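Local coordinates for fructooligosaccharide ABC transporter substrate-binding protein FusA (Streptococcus pneumoniae, PDB 5G5Y) that captures short- and long-chain fructooligosaccharides, preferring tetrasaccharides and larger, and serves as the solute-binding subunit of the FusABC-MsmK ABC importer, at residues A[250-253]-A[254-257]; A[481-484]-A[485-488]; A[21-24]-A[25-29]; A[406-409]-A[410-414]; A[47-50]-A[51-55]. One frame throughout, in Å; residues are numbered along the deposited sequence.

Contact 1 of 5, residues A[250-253]-A[254-257]; sequences HDWN and SYIA
One face of the Trp252 indole is covered by Ile256, whose CG2 methyl stands 3.5 Å from the centroid of the six-membered ring, almost straight above its centre, a CH-pi contact from one helical turn further on. The Tyr255 ring works through its rim instead: near its plane it meets Trp252 CZ3 on one flank and His250 CE1 on the other. Its edge is turned toward the face of the imidazole in an offset edge-to-face pair with the planes at 74°. These contacts surround the start of helix 252-260: His250 comes just before it and Asp251 takes the N-cap position. A flat indole and a beta-branched isoleucine suit each other four residues apart: CG1 of Ile256 lies between the backbone N and the carbonyl carbon (chi1 72°), which brings CG2 over the ring. Tyr255 OH bonds to Phe268 O within strand 264-269 and His250 NE2 to Phe185 O, so the helix start is tied to the sheet of its lobe, while His250 ND1 bonds to Lys258 NZ. The side chain of Trp252 also comes within about 4 Å of that of Asn274, a substrate-binding residue. Aspartate is well chosen as a cap, because its short carboxylate can fold back onto an amide that lacks a preceding turn: Ser254 N donates to Asp251 OD1 at 3.0 Å, nearly straight at 163°.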
loop_
_atom_site.group_PDB
_atom_site.type_symbol
_atom_site.label_atom_id
_atom_site.label_comp_id
_atom_site.label_asym_id
_atom_site.label_seq_id
_atom_site.Cartn_x
_atom_site.Cartn_y
_atom_site.Cartn_z
ATOM N N HIS A 250 8.042 6.029 20.929
ATOM C CA HIS A 250 6.903 6.898 20.644
ATOM C C HIS A 250 5.913 6.343 19.621
ATOM O O HIS A 250 6.202 5.398 18.883
ATOM C CB HIS A 250 7.369 8.294 20.271
ATOM C CG HIS A 250 8.219 8.359 19.041
ATOM N ND1 HIS A 250 8.953 9.466 18.744
ATOM C CD2 HIS A 250 8.468 7.467 18.049
ATOM C CE1 HIS A 250 9.627 9.276 17.626
ATOM N NE2 HIS A 250 9.349 8.067 17.184
ATOM N N ASP A 251 4.724 6.930 19.618
ATOM C CA ASP A 251 3.675 6.568 18.698
ATOM C C ASP A 251 3.450 7.699 17.711
ATOM O O ASP A 251 4.119 8.709 17.779
ATOM C CB ASP A 251 2.398 6.143 19.454
ATOM C CG ASP A 251 1.721 7.282 20.238
ATOM O OD1 ASP A 251 2.106 8.475 20.156
ATOM O OD2 ASP A 251 0.771 6.934 20.976
ATOM N N TRP A 252 2.557 7.469 16.747
ATOM C CA TRP A 252 2.273 8.409 15.668
ATOM C C TRP A 252 1.892 9.785 16.218
ATOM O O TRP A 252 2.363 10.805 15.743
ATOM C CB TRP A 252 1.136 7.854 14.833
ATOM C CG TRP A 252 0.575 8.798 13.789
ATOM C CD1 TRP A 252 -0.674 9.365 13.785
ATOM C CD2 TRP A 252 1.212 9.217 12.563
ATOM N NE1 TRP A 252 -0.850 10.122 12.650
ATOM C CE2 TRP A 252 0.290 10.050 11.879
ATOM C CE3 TRP A 252 2.475 8.985 11.988
ATOM C CZ2 TRP A 252 0.594 10.668 10.656
ATOM C CZ3 TRP A 252 2.777 9.593 10.767
ATOM C CH2 TRP A 252 1.828 10.421 10.109
ATOM N N ASN A 253 1.035 9.794 17.233
ATOM C CA ASN A 253 0.611 11.063 17.857
ATOM C C ASN A 253 1.774 11.881 18.390
ATOM O O ASN A 253 1.854 13.070 18.131
ATOM C CB ASN A 253 -0.455 10.810 18.941
ATOM C CG ASN A 253 -1.828 10.508 18.343
ATOM O OD1 ASN A 253 -2.176 11.003 17.281
ATOM N ND2 ASN A 253 -2.613 9.721 19.040
ATOM N N SER A 254 2.707 11.249 19.081
ATOM C CA SER A 254 3.880 11.979 19.569
ATOM C C SER A 254 4.823 12.473 18.452
ATOM O O SER A 254 5.348 13.588 18.492
ATOM C CB SER A 254 4.670 11.120 20.555
ATOM O OG SER A 254 5.939 11.730 20.762
ATOM N N TYR A 255 5.026 11.608 17.453
ATOM C CA TYR A 255 5.903 11.890 16.298
ATOM C C TYR A 255 5.421 13.109 15.545
ATOM O O TYR A 255 6.192 14.020 15.255
ATOM C CB TYR A 255 5.845 10.676 15.371
ATOM C CG TYR A 255 6.815 10.570 14.233
ATOM C CD1 TYR A 255 8.169 10.347 14.466
ATOM C CD2 TYR A 255 6.365 10.542 12.910
ATOM C CE1 TYR A 255 9.063 10.159 13.416
ATOM C CE2 TYR A 255 7.250 10.353 11.855
ATOM C CZ TYR A 255 8.596 10.138 12.113
ATOM O OH TYR A 255 9.498 9.952 11.101
ATOM N N ILE A 256 4.138 13.136 15.226
ATOM C CA ILE A 256 3.586 14.307 14.528
ATOM C C ILE A 256 3.485 15.580 15.398
ATOM O O ILE A 256 3.511 16.679 14.862
ATOM C CB ILE A 256 2.270 14.000 13.796
ATOM C CG1 ILE A 256 1.113 13.795 14.748
ATOM C CG2 ILE A 256 2.445 12.773 12.892
ATOM C CD1 ILE A 256 -0.215 13.660 14.038
ATOM N N ALA A 257 3.395 15.449 16.720
ATOM C CA ALA A 257 3.474 16.643 17.600
ATOM C C ALA A 257 4.834 17.313 17.483
ATOM O O ALA A 257 4.938 18.537 17.318
ATOM C CB ALA A 257 3.194 16.264 19.062
#

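Contact 2 of 5, residues A[481-484]-A[485-488]; sequences IKQK and YYDQ
Regular i to i+4 hydrogen bonds carry helix 475-492 through this turn: the first runs from Tyr485 N to Ile481 O (3.1 Å) and the last from Gln488 N to Lys484 O (3.0 Å). On one flank, Gln483 NE2 donates to Asp487 OD1 at 2.9 Å. The hydrogen leaves within the amide plane but reaches the oxygen from above the carboxylate plane, and a bend at chi2 (70°) turns the amide toward the following turn. Glutamine suits the place because the two amide atoms, acceptor and donor, serve different partners: OE1 accepts from Val218 N, and NE2 also donates to Gly216 O. On another flank, Ile481 CG2 meets the edge of the Tyr485 ring, 3.8 Å from CE2, while Lys484 runs alongside with CE 3.7 Å from the same CE2. Lysine and tyrosine converge on Asp431 OD2, NZ by a salt bridge and OH by a hydrogen bond. This is an amphipathic C-terminal helix, with i to i+4 side-chain pairs and a buried flank packed on helix 429-455.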
loop_
_atom_site.group_PDB
_atom_site.type_symbol
_atom_site.label_atom_id
_atom_site.label_comp_id
_atom_site.label_asym_id
_atom_site.label_seq_id
_atom_site.Cartn_x
_atom_site.Cartn_y
_atom_site.Cartn_z
ATOM N N ILE A 481 9.427 -21.534 -0.495
ATOM C CA ILE A 481 8.020 -21.295 -0.813
ATOM C C ILE A 481 7.848 -20.034 -1.689
ATOM O O ILE A 481 7.155 -20.071 -2.722
ATOM C CB ILE A 481 7.137 -21.198 0.432
ATOM C CG1 ILE A 481 7.062 -22.582 1.106
ATOM C CG2 ILE A 481 5.754 -20.680 0.045
ATOM C CD1 ILE A 481 6.678 -22.515 2.559
ATOM N N LYS A 482 8.493 -18.952 -1.282
ATOM C CA LYS A 482 8.401 -17.691 -2.017
ATOM C C LYS A 482 8.939 -17.849 -3.437
ATOM O O LYS A 482 8.341 -17.357 -4.422
ATOM C CB LYS A 482 9.104 -16.572 -1.250
ATOM C CG LYS A 482 8.422 -16.150 0.066
ATOM C CD LYS A 482 7.211 -15.270 -0.174
ATOM C CE LYS A 482 6.487 -14.893 1.119
ATOM N NZ LYS A 482 5.400 -13.908 0.840
ATOM N N GLN A 483 10.061 -18.557 -3.568
ATOM C CA GLN A 483 10.651 -18.789 -4.878
ATOM C C GLN A 483 9.748 -19.656 -5.732
ATOM O O GLN A 483 9.636 -19.426 -6.920
ATOM C CB GLN A 483 12.048 -19.451 -4.748
ATOM C CG GLN A 483 12.821 -19.529 -6.025
ATOM C CD GLN A 483 13.284 -18.172 -6.501
ATOM O OE1 GLN A 483 14.036 -17.504 -5.812
ATOM N NE2 GLN A 483 12.888 -17.788 -7.712
ATOM N N LYS A 484 9.118 -20.674 -5.138
ATOM C CA LYS A 484 8.202 -21.505 -5.875
ATOM C C LYS A 484 7.067 -20.692 -6.524
ATOM O O LYS A 484 6.785 -20.823 -7.715
ATOM C CB LYS A 484 7.645 -22.607 -4.962
ATOM C CG LYS A 484 6.628 -23.557 -5.594
ATOM C CD LYS A 484 6.138 -24.588 -4.572
ATOM C CE LYS A 484 5.127 -23.990 -3.611
ATOM N NZ LYS A 484 4.503 -25.002 -2.712
ATOM N N TYR A 485 6.406 -19.871 -5.740
ATOM C CA TYR A 485 5.338 -19.047 -6.284
ATOM C C TYR A 485 5.827 -17.992 -7.289
ATOM O O TYR A 485 5.118 -17.701 -8.254
ATOM C CB TYR A 485 4.514 -18.421 -5.168
ATOM C CG TYR A 485 3.624 -19.433 -4.506
ATOM C CD1 TYR A 485 2.417 -19.804 -5.096
ATOM C CD2 TYR A 485 4.001 -20.060 -3.316
ATOM C CE1 TYR A 485 1.607 -20.755 -4.520
ATOM C CE2 TYR A 485 3.185 -21.002 -2.722
ATOM C CZ TYR A 485 1.995 -21.363 -3.341
ATOM O OH TYR A 485 1.164 -22.326 -2.783
ATOM N N TYR A 486 7.025 -17.455 -7.072
ATOM C CA TYR A 486 7.619 -16.504 -8.019
ATOM C C TYR A 486 7.821 -17.154 -9.386
ATOM O O TYR A 486 7.419 -16.594 -10.434
ATOM C CB TYR A 486 8.930 -15.920 -7.489
ATOM C CG TYR A 486 9.474 -14.897 -8.445
ATOM C CD1 TYR A 486 8.943 -13.628 -8.475
ATOM C CD2 TYR A 486 10.467 -15.206 -9.377
ATOM C CE1 TYR A 486 9.391 -12.673 -9.367
ATOM C CE2 TYR A 486 10.936 -14.229 -10.290
ATOM C CZ TYR A 486 10.363 -12.960 -10.270
ATOM O OH TYR A 486 10.711 -11.912 -11.134
ATOM N N ASP A 487 8.410 -18.356 -9.368
ATOM C CA ASP A 487 8.644 -19.088 -10.604
ATOM C C ASP A 487 7.319 -19.421 -11.282
ATOM O O ASP A 487 7.210 -19.246 -12.486
ATOM C CB ASP A 487 9.483 -20.364 -10.379
ATOM C CG ASP A 487 10.898 -20.065 -9.835
ATOM O OD1 ASP A 487 11.398 -18.909 -9.921
ATOM O OD2 ASP A 487 11.533 -21.000 -9.326
ATOM N N GLN A 488 6.322 -19.887 -10.540
ATOM C CA GLN A 488 5.006 -20.160 -11.140
ATOM C C GLN A 488 4.359 -18.902 -11.782
ATOM O O GLN A 488 3.793 -18.963 -12.878
ATOM C CB GLN A 488 4.052 -20.759 -10.110
ATOM C CG GLN A 488 4.364 -22.193 -9.731
ATOM C CD GLN A 488 3.512 -22.733 -8.579
ATOM O OE1 GLN A 488 2.615 -22.052 -8.055
ATOM N NE2 GLN A 488 3.801 -23.972 -8.171
#

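Contact 3 of 5, residues A[21-24]-A[25-29]; sequences EKLI and LQRLE. With ZN (zinc ion), chain F.
Arg27 and Leu23 meet one helical turn apart, and the arginine can be traced outward from its backbone. CB lies 3.6 Å from Leu23 O, and CG comes closer to that carbonyl oxygen, which also accepts the Arg27 N-H in a nearly straight bond (174°). From CG to NE the chain is extended, with chi1 at -65° setting it back toward the preceding turn, and NE reaches Leu23 CD1 at 4.0 Å. The guanidinium then spreads flat over the leucine: CG of Leu23 sits 3.6 Å above the plane, over its centre, and CD2 touches NH2 at 3.5 Å. A branched leucine gives this planar cation an apolar bed while its N-H groups remain able to bond outward. NH2 donates to Tyr343 O, and the same tyrosine's ring makes a cation-pi contact. Helix 23-32, to which both belong, is the crossover helix of the beta-alpha-beta unit between strands 3-10 and 34-41, and Lys22 occupies the N-cap position. Lys22 O accepts from Gln26 N at 3.1 Å and, weakly, from Leu25 N. Gln26 sends NE2 to Asn20 O. Further along the helix, the extended Glu29 chain places OE2 2.0 Å from the zinc ion, which His35 also binds.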
loop_
_atom_site.group_PDB
_atom_site.type_symbol
_atom_site.label_atom_id
_atom_site.label_comp_id
_atom_site.label_asym_id
_atom_site.label_seq_id
_atom_site.Cartn_x
_atom_site.Cartn_y
_atom_site.Cartn_z
ATOM N N GLU A 21 -29.321 5.547 -1.212
ATOM C CA GLU A 21 -29.339 7.006 -1.073
ATOM C C GLU A 21 -28.075 7.709 -1.650
ATOM O O GLU A 21 -28.013 8.929 -1.669
ATOM C CB GLU A 21 -29.537 7.391 0.400
ATOM C CG GLU A 21 -30.890 6.938 0.928
ATOM C CD GLU A 21 -31.121 7.311 2.388
ATOM O OE1 GLU A 21 -30.340 8.110 2.931
ATOM O OE2 GLU A 21 -32.083 6.780 2.992
ATOM N N LYS A 22 -27.069 6.939 -2.070
ATOM C CA LYS A 22 -25.908 7.463 -2.799
ATOM C C LYS A 22 -26.251 7.723 -4.266
ATOM O O LYS A 22 -26.881 6.904 -4.915
ATOM C CB LYS A 22 -24.748 6.472 -2.744
ATOM C CG LYS A 22 -24.159 6.335 -1.377
ATOM C CD LYS A 22 -22.886 5.488 -1.352
ATOM C CE LYS A 22 -22.303 5.469 0.037
ATOM N NZ LYS A 22 -21.140 4.544 0.248
ATOM N N LEU A 23 -25.830 8.886 -4.761
ATOM C CA LEU A 23 -26.052 9.291 -6.151
ATOM C C LEU A 23 -25.494 8.277 -7.176
ATOM O O LEU A 23 -26.155 7.954 -8.209
ATOM C CB LEU A 23 -25.535 10.719 -6.365
ATOM C CG LEU A 23 -25.777 11.359 -7.714
ATOM C CD1 LEU A 23 -27.240 11.283 -8.181
ATOM C CD2 LEU A 23 -25.322 12.814 -7.669
ATOM N N ILE A 24 -24.307 7.739 -6.900
ATOM C CA ILE A 24 -23.749 6.702 -7.785
ATOM C C ILE A 24 -24.710 5.524 -7.942
ATOM O O ILE A 24 -24.935 5.019 -9.054
ATOM C CB ILE A 24 -22.343 6.229 -7.294
ATOM C CG1 ILE A 24 -21.269 7.295 -7.600
ATOM C CG2 ILE A 24 -21.941 4.946 -7.971
ATOM C CD1 ILE A 24 -19.927 7.024 -6.919
ATOM N N LEU A 25 -25.285 5.039 -6.855
ATOM C CA LEU A 25 -26.116 3.849 -6.970
ATOM C C LEU A 25 -27.513 4.136 -7.567
ATOM O O LEU A 25 -28.130 3.257 -8.154
ATOM C CB LEU A 25 -26.203 3.152 -5.635
ATOM C CG LEU A 25 -24.813 2.638 -5.221
ATOM C CD1 LEU A 25 -24.867 2.180 -3.786
ATOM C CD2 LEU A 25 -24.360 1.495 -6.129
ATOM N N GLN A 26 -27.991 5.358 -7.381
ATOM C CA GLN A 26 -29.238 5.854 -8.022
ATOM C C GLN A 26 -29.115 5.880 -9.527
ATOM O O GLN A 26 -29.972 5.335 -10.234
ATOM C CB GLN A 26 -29.557 7.265 -7.507
ATOM C CG GLN A 26 -30.098 7.200 -6.105
ATOM C CD GLN A 26 -30.109 8.528 -5.381
ATOM O OE1 GLN A 26 -29.842 9.576 -5.954
ATOM N NE2 GLN A 26 -30.402 8.478 -4.104
ATOM N N ARG A 27 -28.002 6.441 -10.014
ATOM C CA ARG A 27 -27.706 6.423 -11.441
ATOM C C ARG A 27 -27.480 5.015 -11.968
ATOM O O ARG A 27 -27.957 4.672 -13.050
ATOM C CB ARG A 27 -26.477 7.282 -11.775
ATOM C CG ARG A 27 -26.680 8.756 -11.505
ATOM C CD ARG A 27 -25.611 9.564 -12.199
ATOM N NE ARG A 27 -25.682 10.999 -11.889
ATOM C CZ ARG A 27 -24.758 11.712 -11.264
ATOM N NH1 ARG A 27 -23.620 11.167 -10.799
ATOM N NH2 ARG A 27 -24.974 13.018 -11.098
ATOM N N LEU A 28 -26.722 4.209 -11.219
ATOM C CA LEU A 28 -26.496 2.844 -11.609
ATOM C C LEU A 28 -27.770 2.027 -11.799
ATOM O O LEU A 28 -27.867 1.267 -12.761
ATOM C CB LEU A 28 -25.610 2.128 -10.619
ATOM C CG LEU A 28 -25.125 0.758 -11.054
ATOM C CD1 LEU A 28 -24.042 0.910 -12.167
ATOM C CD2 LEU A 28 -24.594 0.053 -9.828
ATOM N N GLU A 29 -28.727 2.141 -10.877
ATOM C CA GLU A 29 -29.967 1.395 -11.007
ATOM C C GLU A 29 -30.710 1.808 -12.269
ATOM O O GLU A 29 -31.291 0.960 -12.913
ATOM C CB GLU A 29 -30.870 1.544 -9.774
ATOM C CG GLU A 29 -32.185 0.805 -9.916
ATOM C CD GLU A 29 -32.990 0.736 -8.643
ATOM O OE1 GLU A 29 -32.439 0.969 -7.533
ATOM O OE2 GLU A 29 -34.201 0.392 -8.790
HETATM ZN ZN ZN F . -35.067 0.409 -6.975
#

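Contact 4 of 5, residues A[406-409]-A[410-414]; sequences DLIK and EYYVP
Ile408 and Val413 join their CG2 methyls at 3.9 Å, the two side chains crossing at about a right angle, and Ile408 CG1 reaches the Tyr412 ring at CD2, 4.1 Å away. A beta-branched residue is apt here: CG2 of Ile408 stands anti to the backbone N and CG1 beside it (chi1 -71°), which divides the branches between Val413 and Tyr412. Leu407 lies alongside Tyr411 and points the same way, its CD2 in the plane of the ring and 3.9 Å from CE2. The backbone widens beneath them. Ile408 O accepts both Tyr412 N (2.9 Å) and Val413 N (3.0 Å), from opposite faces of its carbonyl plane, so an i to i+5 bond of pi type joins the ordinary i to i+4 one. Pro414 suits the next position because it has no N-H to give: its CD rests 3.5 Å from Lys409 O. Charged ends line the outer side, with Lys409 NZ in a salt bridge to Glu130 OE2 and Asp406 OD1 in one to Lys402 NZ. This part of the helix packs against a sheet: Leu407 touches Trp140 of strand 138-142, and Leu407, Tyr411 and Tyr412 all touch Val284 of strand 282-284.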
loop_
_atom_site.group_PDB
_atom_site.type_symbol
_atom_site.label_atom_id
_atom_site.label_comp_id
_atom_site.label_asym_id
_atom_site.label_seq_id
_atom_site.Cartn_x
_atom_site.Cartn_y
_atom_site.Cartn_z
ATOM N N ASP A 406 5.442 12.347 -8.913
ATOM C CA ASP A 406 6.491 13.122 -9.543
ATOM C C ASP A 406 7.772 13.135 -8.684
ATOM O O ASP A 406 8.849 13.008 -9.247
ATOM C CB ASP A 406 6.009 14.546 -9.811
ATOM C CG ASP A 406 4.961 14.633 -10.932
ATOM O OD1 ASP A 406 4.727 13.668 -11.694
ATOM O OD2 ASP A 406 4.390 15.734 -11.057
ATOM N N LEU A 407 7.661 13.203 -7.353
ATOM C CA LEU A 407 8.835 13.061 -6.482
ATOM C C LEU A 407 9.499 11.691 -6.645
ATOM O O LEU A 407 10.720 11.586 -6.754
ATOM C CB LEU A 407 8.474 13.248 -5.004
ATOM C CG LEU A 407 7.948 14.646 -4.582
ATOM C CD1 LEU A 407 7.600 14.701 -3.111
ATOM C CD2 LEU A 407 8.962 15.711 -4.900
ATOM N N ILE A 408 8.683 10.631 -6.660
ATOM C CA ILE A 408 9.187 9.271 -6.846
ATOM C C ILE A 408 10.005 9.162 -8.143
ATOM O O ILE A 408 11.131 8.621 -8.147
ATOM C CB ILE A 408 8.050 8.236 -6.757
ATOM C CG1 ILE A 408 7.578 8.135 -5.301
ATOM C CG2 ILE A 408 8.476 6.873 -7.289
ATOM C CD1 ILE A 408 6.263 7.423 -5.143
ATOM N N LYS A 409 9.440 9.681 -9.226
ATOM C CA LYS A 409 10.101 9.668 -10.496
ATOM C C LYS A 409 11.431 10.454 -10.506
ATOM O O LYS A 409 12.413 9.974 -11.068
ATOM C CB LYS A 409 9.173 10.204 -11.601
ATOM C CG LYS A 409 9.708 9.792 -12.964
ATOM C CD LYS A 409 8.911 10.360 -14.122
ATOM C CE LYS A 409 9.412 9.826 -15.486
ATOM N NZ LYS A 409 10.193 8.546 -15.424
ATOM N N GLU A 410 11.410 11.667 -9.946
ATOM C CA GLU A 410 12.559 12.588 -9.902
ATOM C C GLU A 410 13.708 12.037 -9.036
ATOM O O GLU A 410 14.852 12.027 -9.484
ATOM C CB GLU A 410 12.107 13.923 -9.293
ATOM C CG GLU A 410 13.184 14.974 -9.062
ATOM C CD GLU A 410 12.630 16.327 -8.572
ATOM O OE1 GLU A 410 11.408 16.456 -8.267
ATOM O OE2 GLU A 410 13.446 17.266 -8.446
ATOM N N TYR A 411 13.384 11.555 -7.834
ATOM C CA TYR A 411 14.413 11.186 -6.851
ATOM C C TYR A 411 14.807 9.709 -6.837
ATOM O O TYR A 411 15.962 9.392 -6.553
ATOM C CB TYR A 411 13.969 11.592 -5.449
ATOM C CG TYR A 411 13.979 13.088 -5.266
ATOM C CD1 TYR A 411 15.184 13.774 -5.053
ATOM C CD2 TYR A 411 12.797 13.838 -5.332
ATOM C CE1 TYR A 411 15.210 15.161 -4.917
ATOM C CE2 TYR A 411 12.816 15.228 -5.184
ATOM C CZ TYR A 411 14.016 15.883 -4.946
ATOM O OH TYR A 411 14.031 17.287 -4.759
ATOM N N TYR A 412 13.854 8.815 -7.080
ATOM C CA TYR A 412 14.062 7.384 -6.748
ATOM C C TYR A 412 14.142 6.436 -7.936
ATOM O O TYR A 412 14.974 5.529 -7.967
ATOM C CB TYR A 412 12.990 6.892 -5.814
ATOM C CG TYR A 412 12.766 7.671 -4.563
ATOM C CD1 TYR A 412 13.826 8.186 -3.818
ATOM C CD2 TYR A 412 11.480 7.875 -4.096
ATOM C CE1 TYR A 412 13.615 8.909 -2.672
ATOM C CE2 TYR A 412 11.248 8.552 -2.909
ATOM C CZ TYR A 412 12.318 9.053 -2.189
ATOM O OH TYR A 412 12.084 9.756 -1.025
ATOM N N VAL A 413 13.256 6.611 -8.908
ATOM C CA VAL A 413 13.210 5.719 -10.043
ATOM C C VAL A 413 14.560 5.456 -10.747
ATOM O O VAL A 413 14.864 4.298 -11.026
ATOM C CB VAL A 413 12.109 6.136 -11.008
ATOM C CG1 VAL A 413 12.206 5.395 -12.348
ATOM C CG2 VAL A 413 10.761 5.871 -10.338
ATOM N N PRO A 414 15.400 6.493 -10.946
ATOM C CA PRO A 414 16.697 6.250 -11.572
ATOM C C PRO A 414 17.603 5.239 -10.850
ATOM O O PRO A 414 18.487 4.639 -11.490
ATOM C CB PRO A 414 17.352 7.642 -11.594
ATOM C CG PRO A 414 16.217 8.611 -11.547
ATOM C CD PRO A 414 15.180 7.940 -10.692
#

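Contact 5 of 5, residues A[47-50]-A[51-55]; sequences EKRN and LDISS. With ZN (zinc ion), chain I.
Arg49 and Ile53 lie side by side on the packed flank of helix 45-55, pointing the same way, with Arg49 CG 4.0 Å from Ile53 CD1. This is the crossover helix between the parallel strands 34-41 and 61-63; Arg49 touches Met8 of strand 3-10, and both residues touch Trp75 of helix 69-77. Arginine suits a buried site here because its charge is answered: NH1 forms a salt bridge with Asp65, while NE and NH2 grip Asn50 OD1 side-on at 3.2 and 3.0 Å. A bend at chi3 (61°) turns the guanidinium back toward its neighbour, and both nitrogens approach from the same face of the amide.

The looser, exposed side holds Glu47, which folds at chi2 until OE2 comes 3.7 Å from Leu51 CG, a mere touch between carboxylate and aliphatic branch. Asp52, by contrast, is buried, dividing its carboxylate between Tyr41 OH at OD2 and a zinc ion 2.1 Å from OD1. One water on that zinc ion also donates to Lys48 O at 2.8 Å.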
loop_
_atom_site.group_PDB
_atom_site.type_symbol
_atom_site.label_atom_id
_atom_site.label_comp_id
_atom_site.label_asym_id
_atom_site.label_seq_id
_atom_site.Cartn_x
_atom_site.Cartn_y
_atom_site.Cartn_z
ATOM N N GLU A 47 -16.959 -9.341 11.384
ATOM C CA GLU A 47 -17.717 -10.158 12.335
ATOM C C GLU A 47 -19.182 -10.378 11.928
ATOM O O GLU A 47 -19.685 -11.495 12.008
ATOM C CB GLU A 47 -17.675 -9.609 13.771
ATOM C CG GLU A 47 -18.155 -10.656 14.786
ATOM C CD GLU A 47 -17.580 -12.055 14.486
ATOM O OE1 GLU A 47 -16.327 -12.160 14.521
ATOM O OE2 GLU A 47 -18.343 -13.020 14.151
ATOM N N LYS A 48 -19.832 -9.311 11.477
ATOM C CA LYS A 48 -21.223 -9.390 11.063
ATOM C C LYS A 48 -21.379 -10.293 9.836
ATOM O O LYS A 48 -22.269 -11.134 9.786
ATOM C CB LYS A 48 -21.780 -7.990 10.858
ATOM C CG LYS A 48 -21.922 -7.229 12.192
ATOM C CD LYS A 48 -22.309 -5.783 11.996
ATOM C CE LYS A 48 -22.506 -5.047 13.326
ATOM N NZ LYS A 48 -22.603 -3.588 13.054
ATOM N N ARG A 49 -20.458 -10.156 8.872
ATOM C CA ARG A 49 -20.395 -11.060 7.719
ATOM C C ARG A 49 -20.199 -12.510 8.132
ATOM O O ARG A 49 -20.940 -13.384 7.690
ATOM C CB ARG A 49 -19.283 -10.614 6.761
ATOM C CG ARG A 49 -19.111 -11.539 5.564
ATOM C CD ARG A 49 -17.742 -11.455 4.948
ATOM N NE ARG A 49 -16.752 -11.842 5.917
ATOM C CZ ARG A 49 -15.520 -11.369 6.021
ATOM N NH1 ARG A 49 -15.051 -10.489 5.160
ATOM N NH2 ARG A 49 -14.738 -11.817 7.003
ATOM N N ASN A 50 -19.236 -12.775 9.021
ATOM C CA ASN A 50 -18.979 -14.154 9.474
ATOM C C ASN A 50 -20.180 -14.807 10.201
ATOM O O ASN A 50 -20.445 -16.008 10.008
ATOM C CB ASN A 50 -17.703 -14.218 10.342
ATOM C CG ASN A 50 -16.430 -13.892 9.563
ATOM O OD1 ASN A 50 -16.397 -13.897 8.317
ATOM N ND2 ASN A 50 -15.383 -13.550 10.296
ATOM N N LEU A 51 -20.935 -14.021 10.978
ATOM C CA LEU A 51 -22.166 -14.529 11.628
ATOM C C LEU A 51 -23.248 -14.892 10.619
ATOM O O LEU A 51 -23.926 -15.916 10.756
ATOM C CB LEU A 51 -22.740 -13.521 12.628
ATOM C CG LEU A 51 -22.022 -13.458 13.965
ATOM C CD1 LEU A 51 -22.483 -12.243 14.732
ATOM C CD2 LEU A 51 -22.230 -14.734 14.762
ATOM N N ASP A 52 -23.376 -14.074 9.582
ATOM C CA ASP A 52 -24.283 -14.385 8.468
ATOM C C ASP A 52 -23.922 -15.669 7.734
ATOM O O ASP A 52 -24.811 -16.479 7.438
ATOM C CB ASP A 52 -24.373 -13.185 7.497
ATOM C CG ASP A 52 -25.137 -12.046 8.088
ATOM O OD1 ASP A 52 -25.712 -12.282 9.162
ATOM O OD2 ASP A 52 -25.173 -10.921 7.540
ATOM N N ILE A 53 -22.639 -15.869 7.470
ATOM C CA ILE A 53 -22.165 -17.088 6.821
ATOM C C ILE A 53 -22.437 -18.323 7.699
ATOM O O ILE A 53 -23.024 -19.304 7.228
ATOM C CB ILE A 53 -20.664 -16.999 6.434
ATOM C CG1 ILE A 53 -20.488 -15.932 5.330
ATOM C CG2 ILE A 53 -20.116 -18.351 5.930
ATOM C CD1 ILE A 53 -19.055 -15.499 5.056
ATOM N N SER A 54 -22.041 -18.277 8.966
ATOM C CA SER A 54 -22.270 -19.436 9.846
ATOM C C SER A 54 -23.770 -19.726 10.104
ATOM O O SER A 54 -24.118 -20.859 10.293
ATOM C CB SER A 54 -21.475 -19.308 11.143
ATOM O OG SER A 54 -21.913 -18.201 11.872
ATOM N N SER A 55 -24.643 -18.720 10.052
ATOM C CA SER A 55 -26.097 -18.943 10.150
ATOM C C SER A 55 -26.743 -19.496 8.864
ATOM O O SER A 55 -27.796 -20.133 8.931
ATOM C CB SER A 55 -26.830 -17.660 10.573
ATOM O OG SER A 55 -27.203 -16.871 9.453
HETATM ZN ZN ZN I . -26.483 -10.996 10.609
HETATM O O HOH W 1 -24.606 -10.458 11.245
HETATM O O HOH W 2 -28.380 -11.481 9.702
#

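From the N terminus the contacts run in series, 3, 5, 1, 4 and 2; each joins residues about one helical turn apart, so none closes a long loop, and none nests in or crosses another. Contacts 3 and 5, with centres about 27 Å apart, lie on helices flanking the sheet that holds strands 3-10 and 34-41. Contacts 1 and 4, about 12 Å apart at their nearest atoms, pack on the other sheet, contact 1 on strand 264-269 and contact 4 on strands 138-142 and 282-284. Contact 2, on the last helix, ties helix 429-455 to strand 210-212; it lies across the chain's centre from contact 1, as contact 5 does from contact 4.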